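Local coordinates for GTPase-activating protein skywalker (Drosophila melanogaster, PDB 5HJQ), which stimulates GTP hydrolysis by Rab35 to regulate synaptic vesicle protein recycling through endosomes, and binds phosphoinositides through its TBC domain, at residues T255-R260 with L312-C317; C275-A280 with V308-F313; H140-T145 with L184-P189. One frame throughout, in Å; residues are numbered along the deposited sequence.

Interaction 1: residues T255-R260 with L312-C317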
ATOM      1  N   THR A 255      -1.690   9.060  20.135  1.00 54.60           N
ATOM      2  CA  THR A 255      -0.274   9.404  20.234  1.00 56.98           C
ATOM      3  C   THR A 255       0.096   9.886  21.637  1.00 63.15           C
ATOM      4  O   THR A 255       1.188   9.604  22.129  1.00 60.76           O
ATOM      5  CB  THR A 255       0.110  10.485  19.208  1.00 55.31           C
ATOM      6  OG1 THR A 255      -0.851  11.546  19.251  1.00 57.48           O
ATOM      7  CG2 THR A 255       0.138   9.902  17.805  1.00 60.41           C
ATOM      8  N   SER A 256      -0.811  10.617  22.277  1.00 58.53           N
ATOM      9  CA  SER A 256      -0.609  11.031  23.660  1.00 61.44           C
ATOM     10  C   SER A 256      -0.607   9.801  24.555  1.00 64.36           C
ATOM     11  O   SER A 256       0.151   9.723  25.522  1.00 67.14           O
ATOM     12  CB  SER A 256      -1.692  12.018  24.101  1.00 60.13           C
ATOM     13  OG  SER A 256      -1.634  13.213  23.340  1.00 61.97           O
ATOM     14  N   TYR A 257      -1.449   8.834  24.206  1.00 62.06           N
ATOM     15  CA  TYR A 257      -1.545   7.584  24.946  1.00 62.79           C
ATOM     16  C   TYR A 257      -0.232   6.815  24.881  1.00 66.55           C
ATOM     17  O   TYR A 257       0.193   6.210  25.866  1.00 65.97           O
ATOM     18  CB  TYR A 257      -2.686   6.724  24.402  1.00 66.48           C
ATOM     19  CG  TYR A 257      -2.817   5.379  25.077  1.00 71.48           C
ATOM     20  CD1 TYR A 257      -3.163   5.287  26.419  1.00 72.33           C
ATOM     21  CD2 TYR A 257      -2.596   4.202  24.374  1.00 65.67           C
ATOM     22  CE1 TYR A 257      -3.284   4.063  27.046  1.00 70.21           C
ATOM     23  CE2 TYR A 257      -2.715   2.969  24.992  1.00 71.38           C
ATOM     24  CZ  TYR A 257      -3.059   2.906  26.329  1.00 76.81           C
ATOM     25  OH  TYR A 257      -3.180   1.684  26.951  1.00 81.85           O
ATOM     26  N   PHE A 258       0.406   6.848  23.716  1.00 61.30           N
ATOM     27  CA  PHE A 258       1.684   6.173  23.519  1.00 64.29           C
ATOM     28  C   PHE A 258       2.784   6.792  24.378  1.00 64.36           C
ATOM     29  O   PHE A 258       3.580   6.080  24.992  1.00 61.28           O
ATOM     30  CB  PHE A 258       2.085   6.212  22.043  1.00 64.29           C
ATOM     31  CG  PHE A 258       1.229   5.354  21.160  1.00 65.87           C
ATOM     32  CD1 PHE A 258       0.492   4.311  21.692  1.00 66.37           C
ATOM     33  CD2 PHE A 258       1.162   5.590  19.798  1.00 61.06           C
ATOM     34  CE1 PHE A 258      -0.296   3.514  20.881  1.00 70.37           C
ATOM     35  CE2 PHE A 258       0.375   4.797  18.980  1.00 69.54           C
ATOM     36  CZ  PHE A 258      -0.355   3.758  19.524  1.00 66.80           C
ATOM     37  N   GLN A 259       2.824   8.120  24.412  1.00 62.75           N
ATOM     38  CA  GLN A 259       3.825   8.837  25.193  1.00 67.45           C
ATOM     39  C   GLN A 259       3.639   8.594  26.686  1.00 64.64           C
ATOM     40  O   GLN A 259       4.612   8.473  27.426  1.00 64.49           O
ATOM     41  CB  GLN A 259       3.766  10.335  24.889  1.00 66.70           C
ATOM     42  CG  GLN A 259       4.120  10.689  23.455  1.00 62.48           C
ATOM     43  CD  GLN A 259       4.007  12.175  23.175  1.00 67.40           C
ATOM     44  OE1 GLN A 259       2.936  12.766  23.316  1.00 68.37           O
ATOM     45  NE2 GLN A 259       5.116  12.786  22.773  1.00 71.98           N
ATOM     46  N   ARG A 260       2.385   8.502  27.119  1.00 66.16           N
ATOM     47  CA  ARG A 260       2.069   8.289  28.528  1.00 62.91           C
ATOM     48  C   ARG A 260       2.517   6.921  29.032  1.00 64.25           C
ATOM     49  O   ARG A 260       3.305   6.830  29.974  1.00 70.59           O
ATOM     50  CB  ARG A 260       0.569   8.471  28.765  1.00 63.81           C
ATOM     51  CG  ARG A 260       0.131   9.920  28.685  1.00 63.44           C
ATOM     52  CD  ARG A 260      -1.368  10.083  28.525  1.00 65.94           C
ATOM     53  NE  ARG A 260      -1.702  11.482  28.268  1.00 71.47           N
ATOM     54  CZ  ARG A 260      -2.939  11.958  28.167  1.00 70.63           C
ATOM     55  NH1 ARG A 260      -3.980  11.147  28.305  1.00 67.85           N
ATOM     56  NH2 ARG A 260      -3.132  13.250  27.929  1.00 66.61           N
ATOM     57  N   LEU A 312      -8.413   2.643  16.209  1.00 61.72           N
ATOM     58  CA  LEU A 312      -8.885   1.311  16.571  1.00 61.84           C
ATOM     59  C   LEU A 312      -7.981   0.655  17.613  1.00 63.46           C
ATOM     60  O   LEU A 312      -8.456  -0.078  18.478  1.00 65.41           O
ATOM     61  CB  LEU A 312      -8.980   0.417  15.331  1.00 59.86           C
ATOM     62  CG  LEU A 312     -10.103   0.707  14.332  1.00 61.49           C
ATOM     63  CD1 LEU A 312      -9.949  -0.166  13.095  1.00 60.92           C
ATOM     64  CD2 LEU A 312     -11.463   0.480  14.978  1.00 62.67           C
ATOM     65  N   PHE A 313      -6.679   0.911  17.524  1.00 60.54           N
ATOM     66  CA  PHE A 313      -5.727   0.301  18.447  1.00 64.95           C
ATOM     67  C   PHE A 313      -5.816   0.925  19.836  1.00 67.65           C
ATOM     68  O   PHE A 313      -5.696   0.230  20.843  1.00 60.46           O
ATOM     69  CB  PHE A 313      -4.297   0.415  17.915  1.00 60.18           C
ATOM     70  CG  PHE A 313      -3.272  -0.254  18.790  1.00 67.17           C
ATOM     71  CD1 PHE A 313      -3.174  -1.635  18.830  1.00 64.42           C
ATOM     72  CD2 PHE A 313      -2.409   0.495  19.573  1.00 66.19           C
ATOM     73  CE1 PHE A 313      -2.234  -2.258  19.633  1.00 70.71           C
ATOM     74  CE2 PHE A 313      -1.466  -0.122  20.377  1.00 66.98           C
ATOM     75  CZ  PHE A 313      -1.380  -1.500  20.407  1.00 70.63           C
ATOM     76  N   HIS A 314      -6.024   2.237  19.886  1.00 66.20           N
ATOM     77  CA  HIS A 314      -6.166   2.933  21.159  1.00 70.84           C
ATOM     78  C   HIS A 314      -7.459   2.518  21.855  1.00 74.68           C
ATOM     79  O   HIS A 314      -7.472   2.265  23.060  1.00 80.69           O
ATOM     80  CB  HIS A 314      -6.138   4.448  20.958  1.00 65.90           C
ATOM     81  CG  HIS A 314      -6.203   5.227  22.234  1.00 70.14           C
ATOM     82  ND1 HIS A 314      -6.734   6.496  22.307  1.00 70.08           N
ATOM     83  CD2 HIS A 314      -5.803   4.912  23.490  1.00 73.90           C
ATOM     84  CE1 HIS A 314      -6.658   6.931  23.552  1.00 67.47           C
ATOM     85  NE2 HIS A 314      -6.098   5.991  24.290  1.00 68.09           N
ATOM     86  N   LYS A 315      -8.540   2.459  21.083  1.00 71.21           N
ATOM     87  CA  LYS A 315      -9.833   1.997  21.581  1.00 73.82           C
ATOM     88  C   LYS A 315      -9.715   0.598  22.164  1.00 77.51           C
ATOM     89  O   LYS A 315     -10.223   0.313  23.251  1.00 84.41           O
ATOM     90  CB  LYS A 315     -10.875   2.011  20.458  1.00 75.29           C
ATOM     91  CG  LYS A 315     -12.106   1.160  20.734  1.00 74.51           C
ATOM     92  CD  LYS A 315     -13.220   1.470  19.749  1.00 75.84           C
ATOM     93  CE  LYS A 315     -14.470   0.647  20.040  1.00 82.56           C
ATOM     94  NZ  LYS A 315     -14.334  -0.763  19.577  1.00 77.62           N
ATOM     95  N   GLU A 316      -9.036  -0.267  21.420  1.00 74.01           N
ATOM     96  CA  GLU A 316      -8.821  -1.646  21.819  1.00 77.65           C
ATOM     97  C   GLU A 316      -8.019  -1.691  23.120  1.00 78.97           C
ATOM     98  O   GLU A 316      -8.356  -2.429  24.032  1.00 82.71           O
ATOM     99  CB  GLU A 316      -8.112  -2.407  20.691  1.00 71.80           C
ATOM    100  CG  GLU A 316      -8.429  -3.887  20.617  1.00 75.86           C
ATOM    101  CD  GLU A 316      -9.880  -4.185  20.294  1.00 77.95           C
ATOM    102  OE1 GLU A 316     -10.548  -3.335  19.670  1.00 74.58           O
ATOM    103  OE2 GLU A 316     -10.352  -5.277  20.677  1.00 78.97           O
ATOM    104  N   CYS A 317      -6.981  -0.866  23.214  1.00 80.49           N
ATOM    105  CA  CYS A 317      -6.113  -0.842  24.392  1.00 80.69           C
ATOM    106  C   CYS A 317      -6.850  -0.500  25.686  1.00 84.29           C
ATOM    107  O   CYS A 317      -6.422  -0.884  26.773  1.00 82.18           O
ATOM    108  CB  CYS A 317      -4.975   0.157  24.178  1.00 76.37           C
ATOM    109  SG  CYS A 317      -3.636  -0.455  23.144  1.00 74.89           S
TER

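Interaction 2: residues C275-A280 with V308-F313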
ATOM      1  N   CYS A 275       3.784   2.313   7.180  1.00 56.09           N
ATOM      2  CA  CYS A 275       3.267   1.585   6.026  1.00 58.92           C
ATOM      3  C   CYS A 275       3.184   0.089   6.296  1.00 56.60           C
ATOM      4  O   CYS A 275       2.385  -0.610   5.680  1.00 58.41           O
ATOM      5  CB  CYS A 275       4.128   1.844   4.786  1.00 57.72           C
ATOM      6  SG  CYS A 275       5.908   1.641   5.018  1.00 77.17           S
ATOM      7  N   TRP A 276       3.992  -0.399   7.232  1.00 56.80           N
ATOM      8  CA  TRP A 276       4.050  -1.834   7.491  1.00 58.42           C
ATOM      9  C   TRP A 276       2.879  -2.324   8.330  1.00 58.64           C
ATOM     10  O   TRP A 276       2.609  -3.524   8.375  1.00 60.74           O
ATOM     11  CB  TRP A 276       5.374  -2.210   8.159  1.00 57.88           C
ATOM     12  CG  TRP A 276       6.568  -1.849   7.329  1.00 60.43           C
ATOM     13  CD1 TRP A 276       7.662  -1.146   7.734  1.00 61.29           C
ATOM     14  CD2 TRP A 276       6.773  -2.147   5.942  1.00 65.71           C
ATOM     15  NE1 TRP A 276       8.542  -0.998   6.691  1.00 65.39           N
ATOM     16  CE2 TRP A 276       8.017  -1.602   5.578  1.00 66.79           C
ATOM     17  CE3 TRP A 276       6.028  -2.828   4.975  1.00 60.51           C
ATOM     18  CZ2 TRP A 276       8.533  -1.715   4.290  1.00 59.83           C
ATOM     19  CZ3 TRP A 276       6.538  -2.936   3.700  1.00 63.15           C
ATOM     20  CH2 TRP A 276       7.776  -2.382   3.368  1.00 65.61           C
ATOM     21  N   TRP A 277       2.187  -1.404   8.996  1.00 58.12           N
ATOM     22  CA  TRP A 277       0.935  -1.750   9.657  1.00 60.02           C
ATOM     23  C   TRP A 277      -0.049  -2.221   8.598  1.00 56.94           C
ATOM     24  O   TRP A 277      -0.768  -3.203   8.782  1.00 58.71           O
ATOM     25  CB  TRP A 277       0.351  -0.559  10.414  1.00 55.40           C
ATOM     26  CG  TRP A 277       1.287   0.094  11.375  1.00 57.34           C
ATOM     27  CD1 TRP A 277       2.333  -0.485  12.033  1.00 61.79           C
ATOM     28  CD2 TRP A 277       1.259   1.463  11.792  1.00 54.82           C
ATOM     29  NE1 TRP A 277       2.956   0.438  12.837  1.00 57.87           N
ATOM     30  CE2 TRP A 277       2.319   1.645  12.701  1.00 57.98           C
ATOM     31  CE3 TRP A 277       0.443   2.554  11.477  1.00 48.96           C
ATOM     32  CZ2 TRP A 277       2.583   2.874  13.302  1.00 57.24           C
ATOM     33  CZ3 TRP A 277       0.708   3.773  12.073  1.00 59.82           C
ATOM     34  CH2 TRP A 277       1.767   3.923  12.977  1.00 55.40           C
ATOM     35  N   ILE A 278      -0.066  -1.498   7.484  1.00 53.96           N
ATOM     36  CA  ILE A 278      -0.966  -1.787   6.380  1.00 59.19           C
ATOM     37  C   ILE A 278      -0.465  -2.968   5.556  1.00 58.66           C
ATOM     38  O   ILE A 278      -1.144  -3.986   5.453  1.00 63.05           O
ATOM     39  CB  ILE A 278      -1.136  -0.556   5.464  1.00 57.81           C
ATOM     40  CG1 ILE A 278      -1.774   0.599   6.241  1.00 53.04           C
ATOM     41  CG2 ILE A 278      -1.968  -0.907   4.238  1.00 55.11           C
ATOM     42  CD1 ILE A 278      -1.773   1.917   5.500  1.00 54.64           C
ATOM     43  N   LEU A 279       0.731  -2.834   4.989  1.00 57.27           N
ATOM     44  CA  LEU A 279       1.261  -3.821   4.049  1.00 61.92           C
ATOM     45  C   LEU A 279       1.690  -5.140   4.686  1.00 63.40           C
ATOM     46  O   LEU A 279       1.718  -6.171   4.016  1.00 63.85           O
ATOM     47  CB  LEU A 279       2.446  -3.231   3.281  1.00 54.42           C
ATOM     48  CG  LEU A 279       2.138  -2.078   2.324  1.00 60.06           C
ATOM     49  CD1 LEU A 279       3.409  -1.568   1.659  1.00 57.84           C
ATOM     50  CD2 LEU A 279       1.112  -2.509   1.274  1.00 56.05           C
ATOM     51  N   ALA A 280       2.028  -5.115   5.971  1.00 57.92           N
ATOM     52  CA  ALA A 280       2.536  -6.314   6.634  1.00 58.05           C
ATOM     53  C   ALA A 280       1.732  -6.693   7.875  1.00 64.18           C
ATOM     54  O   ALA A 280       2.139  -7.562   8.646  1.00 68.34           O
ATOM     55  CB  ALA A 280       4.003  -6.126   7.001  1.00 60.92           C
ATOM     56  N   VAL A 308      -6.972   5.398  11.053  1.00 53.71           N
ATOM     57  CA  VAL A 308      -8.020   4.488  11.509  1.00 47.54           C
ATOM     58  C   VAL A 308      -7.456   3.390  12.395  1.00 50.55           C
ATOM     59  O   VAL A 308      -7.995   3.105  13.464  1.00 58.46           O
ATOM     60  CB  VAL A 308      -8.762   3.842  10.315  1.00 53.06           C
ATOM     61  CG1 VAL A 308      -9.751   2.795  10.799  1.00 47.80           C
ATOM     62  CG2 VAL A 308      -9.472   4.900   9.516  1.00 48.41           C
ATOM     63  N   ILE A 309      -6.369   2.774  11.941  1.00 50.38           N
ATOM     64  CA  ILE A 309      -5.694   1.738  12.712  1.00 55.89           C
ATOM     65  C   ILE A 309      -5.290   2.259  14.091  1.00 57.78           C
ATOM     66  O   ILE A 309      -5.487   1.583  15.102  1.00 55.53           O
ATOM     67  CB  ILE A 309      -4.443   1.214  11.979  1.00 57.45           C
ATOM     68  CG1 ILE A 309      -4.844   0.461  10.707  1.00 50.41           C
ATOM     69  CG2 ILE A 309      -3.619   0.318  12.893  1.00 50.42           C
ATOM     70  CD1 ILE A 309      -3.672  -0.146   9.968  1.00 47.58           C
ATOM     71  N   LEU A 310      -4.744   3.472  14.123  1.00 57.51           N
ATOM     72  CA  LEU A 310      -4.309   4.092  15.373  1.00 57.72           C
ATOM     73  C   LEU A 310      -5.474   4.334  16.332  1.00 59.46           C
ATOM     74  O   LEU A 310      -5.348   4.110  17.536  1.00 64.69           O
ATOM     75  CB  LEU A 310      -3.580   5.407  15.091  1.00 58.96           C
ATOM     76  CG  LEU A 310      -2.148   5.248  14.580  1.00 58.05           C
ATOM     77  CD1 LEU A 310      -1.608   6.567  14.066  1.00 54.31           C
ATOM     78  CD2 LEU A 310      -1.258   4.700  15.682  1.00 58.00           C
ATOM     79  N   ASN A 311      -6.603   4.795  15.799  1.00 59.94           N
ATOM     80  CA  ASN A 311      -7.808   4.960  16.606  1.00 57.56           C
ATOM     81  C   ASN A 311      -8.338   3.623  17.106  1.00 63.31           C
ATOM     82  O   ASN A 311      -8.675   3.484  18.281  1.00 64.35           O
ATOM     83  CB  ASN A 311      -8.899   5.684  15.816  1.00 56.47           C
ATOM     84  CG  ASN A 311      -8.501   7.087  15.429  1.00 59.63           C
ATOM     85  OD1 ASN A 311      -7.535   7.632  15.956  1.00 62.60           O
ATOM     86  ND2 ASN A 311      -9.249   7.688  14.513  1.00 58.36           N
ATOM     87  N   LEU A 312      -8.413   2.643  16.209  1.00 61.72           N
ATOM     88  CA  LEU A 312      -8.885   1.311  16.571  1.00 61.84           C
ATOM     89  C   LEU A 312      -7.981   0.655  17.613  1.00 63.46           C
ATOM     90  O   LEU A 312      -8.456  -0.078  18.478  1.00 65.41           O
ATOM     91  CB  LEU A 312      -8.980   0.417  15.331  1.00 59.86           C
ATOM     92  CG  LEU A 312     -10.103   0.707  14.332  1.00 61.49           C
ATOM     93  CD1 LEU A 312      -9.949  -0.166  13.095  1.00 60.92           C
ATOM     94  CD2 LEU A 312     -11.463   0.480  14.978  1.00 62.67           C
ATOM     95  N   PHE A 313      -6.679   0.911  17.524  1.00 60.54           N
ATOM     96  CA  PHE A 313      -5.727   0.301  18.447  1.00 64.95           C
ATOM     97  C   PHE A 313      -5.816   0.925  19.836  1.00 67.65           C
ATOM     98  O   PHE A 313      -5.696   0.230  20.843  1.00 60.46           O
ATOM     99  CB  PHE A 313      -4.297   0.415  17.915  1.00 60.18           C
ATOM    100  CG  PHE A 313      -3.272  -0.254  18.790  1.00 67.17           C
ATOM    101  CD1 PHE A 313      -3.174  -1.635  18.830  1.00 64.42           C
ATOM    102  CD2 PHE A 313      -2.409   0.495  19.573  1.00 66.19           C
ATOM    103  CE1 PHE A 313      -2.234  -2.258  19.633  1.00 70.71           C
ATOM    104  CE2 PHE A 313      -1.466  -0.122  20.377  1.00 66.98           C
ATOM    105  CZ  PHE A 313      -1.380  -1.500  20.407  1.00 70.63           C
TER

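Interaction 3: residues H140-T145 with L184-P189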
ATOM      1  N   HIS A 140      14.935  -9.075 -21.591  1.00 66.48           N
ATOM      2  CA  HIS A 140      16.013  -9.656 -22.375  1.00 69.26           C
ATOM      3  C   HIS A 140      17.342  -8.980 -22.058  1.00 65.96           C
ATOM      4  O   HIS A 140      18.325  -9.649 -21.750  1.00 64.84           O
ATOM      5  CB  HIS A 140      15.709  -9.547 -23.869  1.00 68.06           C
ATOM      6  CG  HIS A 140      16.098 -10.761 -24.653  1.00 74.74           C
ATOM      7  ND1 HIS A 140      15.325 -11.903 -24.690  1.00 76.03           N
ATOM      8  CD2 HIS A 140      17.180 -11.015 -25.428  1.00 77.12           C
ATOM      9  CE1 HIS A 140      15.911 -12.805 -25.454  1.00 76.80           C
ATOM     10  NE2 HIS A 140      17.038 -12.292 -25.917  1.00 78.59           N
ATOM     11  N   GLN A 141      17.360  -7.652 -22.133  1.00 64.49           N
ATOM     12  CA  GLN A 141      18.581  -6.882 -21.909  1.00 58.93           C
ATOM     13  C   GLN A 141      19.221  -7.178 -20.552  1.00 62.31           C
ATOM     14  O   GLN A 141      20.446  -7.190 -20.426  1.00 62.84           O
ATOM     15  CB  GLN A 141      18.294  -5.384 -22.031  1.00 57.70           C
ATOM     16  CG  GLN A 141      17.810  -4.953 -23.409  1.00 59.30           C
ATOM     17  CD  GLN A 141      17.740  -3.445 -23.556  1.00 62.48           C
ATOM     18  OE1 GLN A 141      18.145  -2.702 -22.662  1.00 57.77           O
ATOM     19  NE2 GLN A 141      17.222  -2.984 -24.690  1.00 60.18           N
ATOM     20  N   VAL A 142      18.392  -7.429 -19.545  1.00 59.76           N
ATOM     21  CA  VAL A 142      18.895  -7.723 -18.208  1.00 63.99           C
ATOM     22  C   VAL A 142      19.361  -9.169 -18.078  1.00 65.62           C
ATOM     23  O   VAL A 142      20.502  -9.431 -17.696  1.00 67.73           O
ATOM     24  CB  VAL A 142      17.830  -7.450 -17.123  1.00 65.77           C
ATOM     25  CG1 VAL A 142      18.355  -7.855 -15.752  1.00 63.13           C
ATOM     26  CG2 VAL A 142      17.428  -5.985 -17.127  1.00 62.15           C
ATOM     27  N   PHE A 143      18.474 -10.104 -18.402  1.00 63.35           N
ATOM     28  CA  PHE A 143      18.725 -11.511 -18.113  1.00 65.50           C
ATOM     29  C   PHE A 143      19.257 -12.300 -19.308  1.00 65.53           C
ATOM     30  O   PHE A 143      19.777 -13.404 -19.144  1.00 66.24           O
ATOM     31  CB  PHE A 143      17.446 -12.163 -17.583  1.00 66.00           C
ATOM     32  CG  PHE A 143      17.003 -11.620 -16.254  1.00 65.18           C
ATOM     33  CD1 PHE A 143      17.540 -12.115 -15.076  1.00 67.18           C
ATOM     34  CD2 PHE A 143      16.058 -10.609 -16.182  1.00 61.84           C
ATOM     35  CE1 PHE A 143      17.140 -11.615 -13.851  1.00 63.99           C
ATOM     36  CE2 PHE A 143      15.652 -10.107 -14.958  1.00 64.36           C
ATOM     37  CZ  PHE A 143      16.196 -10.608 -13.792  1.00 63.55           C
ATOM     38  N   GLY A 144      19.129 -11.740 -20.506  1.00 64.82           N
ATOM     39  CA  GLY A 144      19.637 -12.395 -21.700  1.00 65.66           C
ATOM     40  C   GLY A 144      18.695 -13.447 -22.248  1.00 71.15           C
ATOM     41  O   GLY A 144      19.018 -14.141 -23.214  1.00 67.24           O
ATOM     42  N   THR A 145      17.522 -13.564 -21.634  1.00 71.75           N
ATOM     43  CA  THR A 145      16.555 -14.582 -22.026  1.00 73.74           C
ATOM     44  C   THR A 145      15.149 -14.253 -21.528  1.00 73.76           C
ATOM     45  O   THR A 145      14.977 -13.515 -20.558  1.00 74.45           O
ATOM     46  CB  THR A 145      16.963 -15.967 -21.492  1.00 71.89           C
ATOM     47  OG1 THR A 145      15.924 -16.913 -21.766  1.00 69.35           O
ATOM     48  CG2 THR A 145      17.204 -15.908 -19.983  1.00 68.22           C
ATOM     49  N   LEU A 184      12.476  -2.955 -13.249  1.00 56.42           N
ATOM     50  CA  LEU A 184      12.192  -1.599 -12.792  1.00 57.03           C
ATOM     51  C   LEU A 184      13.467  -0.892 -12.354  1.00 53.49           C
ATOM     52  O   LEU A 184      13.722   0.240 -12.762  1.00 55.37           O
ATOM     53  CB  LEU A 184      11.174  -1.617 -11.652  1.00 54.64           C
ATOM     54  CG  LEU A 184       9.731  -1.767 -12.139  1.00 57.05           C
ATOM     55  CD1 LEU A 184       8.761  -1.886 -10.979  1.00 52.44           C
ATOM     56  CD2 LEU A 184       9.355  -0.596 -13.035  1.00 55.76           C
ATOM     57  N   GLY A 185      14.272  -1.574 -11.544  1.00 56.16           N
ATOM     58  CA  GLY A 185      15.550  -1.040 -11.105  1.00 58.69           C
ATOM     59  C   GLY A 185      16.473  -0.735 -12.271  1.00 60.65           C
ATOM     60  O   GLY A 185      17.283   0.192 -12.212  1.00 57.52           O
ATOM     61  N   TYR A 186      16.337  -1.512 -13.340  1.00 59.13           N
ATOM     62  CA  TYR A 186      17.157  -1.340 -14.534  1.00 57.19           C
ATOM     63  C   TYR A 186      16.709  -0.153 -15.383  1.00 59.08           C
ATOM     64  O   TYR A 186      17.538   0.571 -15.935  1.00 59.93           O
ATOM     65  CB  TYR A 186      17.129  -2.619 -15.373  1.00 59.65           C
ATOM     66  CG  TYR A 186      17.798  -2.497 -16.726  1.00 60.02           C
ATOM     67  CD1 TYR A 186      19.168  -2.275 -16.831  1.00 53.87           C
ATOM     68  CD2 TYR A 186      17.061  -2.628 -17.899  1.00 61.65           C
ATOM     69  CE1 TYR A 186      19.781  -2.176 -18.072  1.00 64.57           C
ATOM     70  CE2 TYR A 186      17.665  -2.534 -19.142  1.00 53.68           C
ATOM     71  CZ  TYR A 186      19.024  -2.308 -19.223  1.00 57.84           C
ATOM     72  OH  TYR A 186      19.633  -2.208 -20.455  1.00 59.81           O
ATOM     73  N   ASP A 187      15.398   0.043 -15.489  1.00 58.61           N
ATOM     74  CA  ASP A 187      14.851   1.096 -16.340  1.00 62.20           C
ATOM     75  C   ASP A 187      14.640   2.400 -15.571  1.00 62.26           C
ATOM     76  O   ASP A 187      14.592   3.478 -16.164  1.00 64.46           O
ATOM     77  CB  ASP A 187      13.530   0.642 -16.967  1.00 57.80           C
ATOM     78  CG  ASP A 187      13.127   1.494 -18.154  1.00 64.01           C
ATOM     79  OD1 ASP A 187      13.993   1.773 -19.010  1.00 65.23           O
ATOM     80  OD2 ASP A 187      11.945   1.890 -18.230  1.00 73.76           O
ATOM     81  N   CYS A 188      14.514   2.295 -14.251  1.00 61.54           N
ATOM     82  CA  CYS A 188      14.311   3.467 -13.400  1.00 64.78           C
ATOM     83  C   CYS A 188      15.451   3.607 -12.392  1.00 63.22           C
ATOM     84  O   CYS A 188      15.303   3.252 -11.222  1.00 62.68           O
ATOM     85  CB  CYS A 188      12.969   3.373 -12.672  1.00 62.12           C
ATOM     86  SG  CYS A 188      11.557   3.001 -13.749  1.00 69.21           S
ATOM     87  N   PRO A 189      16.599   4.129 -12.849  1.00 63.61           N
ATOM     88  CA  PRO A 189      17.813   4.184 -12.027  1.00 65.33           C
ATOM     89  C   PRO A 189      17.713   5.169 -10.863  1.00 64.76           C
ATOM     90  O   PRO A 189      18.533   5.106  -9.949  1.00 66.72           O
ATOM     91  CB  PRO A 189      18.886   4.629 -13.024  1.00 63.43           C
ATOM     92  CG  PRO A 189      18.138   5.415 -14.041  1.00 61.35           C
ATOM     93  CD  PRO A 189      16.803   4.734 -14.177  1.00 62.21           C
TER

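Interaction 1: residues T255-R260 with L312-C317
Tyr-257 meets His-314 and Cys-317 on the facing helix. Its CG lies anti to the backbone N (chi1 178°), which sends the ring out toward helix 300-317. The imidazole of His-314 comes over one face of the phenol ring, near the rim at the CB end. Tyr-257 CD2 and His-314 CD2 are 3.4 Å apart. The two ring planes are inclined by 33°, an oblique aromatic pair. Farther out, the phenol end meets Cys-317 obliquely, with Tyr-257 OH 3.6 Å from Cys-317 CB. The sulfur adds an oblique sulfur-aromatic contact, with Cys-317 SG 5.3 Å from the centroid of the Tyr-257 ring. A serine in place of Tyr-257 would probably leave the His-314 imidazole without its ring neighbour and open a gap beside Cys-317.

Phe-258, the next residue, carries the buried side of the contact. Its CE1 atom comes within 3.9 Å of Phe-313 CE2, at the edge of the Phe-313 ring. The Cys-317 sulfur lies over one face of that same ring. Phe-313 also meets Phe-339 edge-to-face, and Phe-258 touches Ile-332, so helix 332-341 closes this side.

No hydrogen bond joins the segments. Their axes approach to 10.7 Å and cross at 52°. This is aromatic helix-helix packing within the all-helical TBC domain, away from the phosphoinositide pocket.

Interaction 2: residues C275-A280 with V308-F313
Trp-277 and Ile-278 meet Ile-309 and Leu-310 through apolar contacts alone. No hydrogen bond passes between the two segments.

The aliphatic contacts centre on the end of Ile-309. Its CD1 methyl lies 4.1 Å from Trp-277 CB, at the root of the indole side chain. The same methyl is 4.2 Å from Ile-278 CG1. One methyl therefore reaches two successive residues of helix 274-279. The Ile-309 chain is extended to its tip (chi2 -177°), which carries CD1 across to the other helix.

The contact with the aromatic ring is made by Leu-310. The six-membered part of the Trp-277 indole comes against the branched end of this leucine. Trp-277 CZ3 is 4.1 Å from Leu-310 CG, and its neighbour CH2 approaches the CD2 methyl. The leucine meets the ring obliquely.

All four residues are buried. Helix 332-341 packs on the same group, with Leu-336 and Ile-337 against Trp-277 and Cys-340 against Ile-309. Leu-287 of helix 284-297 touches Ile-278.

The segment axes run nearly perpendicular, at 86°, and come no closer than 11.5 Å, so long side chains bridge the distance. The phosphoinositide site is not far off: the side chain of Ile-278 is about 8 Å from that of Arg-304, which binds the lipid. This near-perpendicular crossing is part of the buried hydrophobic core of the all-helical TBC domain.

Interaction 3: residues H140-T145 with L184-P189
With chi1 at 172°, the Tyr-186 ring swings away from its own backbone N toward Gln-141 and Val-142. Gln-141 starts with CG beside its own backbone N (chi1 -62°) and then runs extended, bringing its amide to the hydroxyl end of the tyrosine.

There the Tyr-186 OH donates a hydrogen bond to Gln-141 OE1, at 2.7 Å. The donor lies in the carbonyl plane of the amide. The C=O...donor angle is 152°, so the hydroxyl comes in between the lone-pair direction and the line of the C=O bond. The amide oxygen also sits at the edge of the phenol, in the plane of the ring. The amide and ring planes themselves stand almost perpendicular. The other end of the amide is tied too, since Gln-141 NE2 bonds to Glu-137 one helical turn back. Together the two bonds fix which way round the amide faces.

Val-142 works on the ring face instead. Its CG2 methyl makes a CH-pi contact, 3.8 Å from the centroid of the Tyr-186 ring. It is shifted toward the rim, with Val-142 CG2 3.5 Å from Tyr-186 CD2.

This is a small contact at the domain surface. It joins the C-terminal end of helix 134-143 to that of helix 171-187. Met-138, earlier on helix 134-143, also touches Tyr-186. Behind helix 171-187, Leu-184 packs on Tyr-214 and Leu-217 of helix 210-221.

All three interactions join helices of one TBC domain. Interaction 3 comes first along the chain and closes before the others open. Interactions 1 and 2 then start on different helices, 252-261 and 274-279, but both end on helix 300-317, where their segments overlap at Leu-312 and Phe-313. Their centres are about 12 Å apart, and Phe-258 CE2 touches Leu-310 CD2 at 3.7 Å, so they form continuous packing. Interaction 3 lies on the opposite side of the chain's centre, about 34 Å from interaction 2 and about 45 Å from interaction 1, centre to centre. Helix 300-317 also carries Lys-300 and Arg-304, so its packed part continues from the lipid-binding part.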